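Local atomic coordinates of pre-crRNA processing endonuclease (Streptococcus pyogenes serotype M1, PDB entry 3VZH), a protein that probably processes CRISPR precursor RNA as a Cas5d endoribonuclease, in an adaptive immune system that protects against mobile genetic elements. Residues Phe174-Ala178 with Lys204-Cys209. Residues are numbered along the deposited sequence; the frame is centred on the assembly and turned at random.
Sequences FHSFA and KAQSEC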
loop_
_atom_site.group_PDB
_atom_site.type_symbol
_atom_site.label_atom_id
_atom_site.label_comp_id
_atom_site.label_asym_id
_atom_site.label_seq_id
_atom_site.Cartn_x
_atom_site.Cartn_y
_atom_site.Cartn_z
ATOM N N PHE A 174 9.443 -8.669 -2.320
ATOM C CA PHE A 174 9.224 -8.351 -0.907
ATOM C C PHE A 174 7.743 -8.035 -0.655
ATOM O O PHE A 174 7.099 -7.298 -1.426
ATOM C CB PHE A 174 10.123 -7.197 -0.494
ATOM C CG PHE A 174 9.968 -6.790 0.928
ATOM C CD1 PHE A 174 9.403 -5.559 1.233
ATOM C CD2 PHE A 174 10.369 -7.621 1.970
ATOM C CE1 PHE A 174 9.226 -5.164 2.570
ATOM C CE2 PHE A 174 10.226 -7.225 3.312
ATOM C CZ PHE A 174 9.647 -5.981 3.609
ATOM N N HIS A 175 7.183 -8.645 0.405
ATOM C CA HIS A 175 5.797 -8.424 0.798
ATOM C C HIS A 175 5.802 -7.513 2.010
ATOM O O HIS A 175 5.330 -6.388 1.929
ATOM C CB HIS A 175 5.186 -9.759 1.190
ATOM C CG HIS A 175 3.728 -9.708 1.612
ATOM N ND1 HIS A 175 3.342 -9.407 2.874
ATOM C CD2 HIS A 175 2.554 -10.020 0.898
ATOM C CE1 HIS A 175 1.979 -9.498 2.948
ATOM N NE2 HIS A 175 1.521 -9.907 1.749
ATOM N N SER A 176 6.337 -7.987 3.136
ATOM C CA SER A 176 6.386 -7.176 4.357
ATOM C C SER A 176 7.216 -7.843 5.417
ATOM O O SER A 176 7.612 -9.000 5.266
ATOM C CB SER A 176 4.973 -6.894 4.901
ATOM O OG SER A 176 4.172 -8.059 4.955
ATOM N N PHE A 177 7.560 -7.080 6.456
ATOM C CA PHE A 177 8.116 -7.643 7.664
ATOM C C PHE A 177 7.072 -8.009 8.711
ATOM O O PHE A 177 5.992 -7.381 8.752
ATOM C CB PHE A 177 9.032 -6.626 8.337
ATOM C CG PHE A 177 10.291 -6.360 7.607
ATOM C CD1 PHE A 177 11.297 -7.326 7.558
ATOM C CD2 PHE A 177 10.519 -5.111 7.043
ATOM C CE1 PHE A 177 12.487 -7.076 6.906
ATOM C CE2 PHE A 177 11.714 -4.837 6.409
ATOM C CZ PHE A 177 12.698 -5.826 6.338
ATOM N N ALA A 178 7.445 -8.981 9.567
ATOM C CA ALA A 178 6.797 -9.280 10.855
ATOM C C ALA A 178 7.706 -8.794 12.015
ATOM O O ALA A 178 8.915 -9.054 12.022
ATOM C CB ALA A 178 6.539 -10.774 11.018
ATOM N N LYS A 204 -1.861 -11.240 -0.967
ATOM C CA LYS A 204 -1.937 -12.371 -0.047
ATOM C C LYS A 204 -1.685 -11.839 1.370
ATOM O O LYS A 204 -1.046 -10.787 1.583
ATOM C CB LYS A 204 -0.859 -13.437 -0.416
ATOM C CG LYS A 204 -1.181 -14.201 -1.701
ATOM C CD LYS A 204 -0.301 -15.429 -1.930
ATOM C CE LYS A 204 -1.029 -16.243 -2.988
ATOM N NZ LYS A 204 -0.141 -16.863 -3.975
ATOM N N ALA A 205 -2.176 -12.559 2.366
ATOM C CA ALA A 205 -1.837 -12.228 3.722
ATOM C C ALA A 205 -0.387 -12.683 3.967
ATOM O O ALA A 205 0.160 -13.551 3.234
ATOM C CB ALA A 205 -2.772 -12.889 4.725
ATOM N N GLN A 206 0.269 -12.080 4.946
ATOM C CA GLN A 206 1.646 -12.438 5.179
ATOM C C GLN A 206 1.797 -13.947 5.253
ATOM O O GLN A 206 2.752 -14.522 4.724
ATOM C CB GLN A 206 2.130 -11.854 6.525
ATOM C CG GLN A 206 2.631 -10.429 6.495
ATOM C CD GLN A 206 3.368 -10.060 7.808
ATOM O OE1 GLN A 206 3.221 -10.716 8.850
ATOM N NE2 GLN A 206 4.154 -9.013 7.748
ATOM N N SER A 207 0.915 -14.597 6.017
ATOM C CA SER A 207 1.158 -16.009 6.374
ATOM C C SER A 207 0.930 -16.900 5.142
ATOM O O SER A 207 1.283 -18.084 5.141
ATOM C CB SER A 207 0.287 -16.426 7.586
ATOM O OG SER A 207 -1.057 -16.375 7.176
ATOM N N GLU A 208 0.341 -16.335 4.070
ATOM C CA GLU A 208 0.108 -17.088 2.845
ATOM C C GLU A 208 1.267 -16.915 1.802
ATOM O O GLU A 208 1.157 -17.391 0.635
ATOM C CB GLU A 208 -1.165 -16.566 2.180
ATOM C CG GLU A 208 -2.429 -16.979 2.928
ATOM C CD GLU A 208 -3.591 -16.059 2.641
ATOM O OE1 GLU A 208 -3.530 -15.198 1.711
ATOM O OE2 GLU A 208 -4.568 -16.163 3.421
ATOM N N CYS A 209 2.316 -16.195 2.200
ATOM C CA CYS A 209 3.421 -15.906 1.261
ATOM C C CYS A 209 4.251 -17.177 0.934
ATOM O O CYS A 209 4.324 -18.110 1.744
ATOM C CB CYS A 209 4.354 -14.828 1.819
ATOM S SG CYS A 209 3.641 -13.130 1.664
#
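His175 and Gln206 make most of this contact, each reaching across with its side chain. The His175 side chain has chi1 t, which carries the imidazole from strand 173-178 to the other segment. His175 NE2 donates a hydrogen bond to Lys204 O (2.7 Å), which lies near the ring plane. Cys209 SG sits over one face of the His175 ring, 3.6 Å from the ring centroid and 24° off its normal, a sulfur-aromatic contact. The backbone explains why His175 and Ser176 both point this way. Together they face Tyr190 of strand 188-197 in a classic beta bulge. Strand 188-197 pairs with both 173-178 and 200-213 in the antiparallel sheet of this Cas5-family protein. Residues 204-209 interrupt strand 200-213, with a 3-10 turn at 206-208. Gln206 leaves this turn with chi1 m and chi2 t, an extended shape that brings its amide to strand 173-178. Gln206 NE2 donates to Ser176 OG (3.0 Å) and, weakly, to Phe177 O (2.7 Å). Ser176 has chi1 p, and its OG is also hydrogen-bonded to His175 ND1 (2.6 Å). The Phe177 side chain starts away from this contact and packs on Pro23 and Pro186.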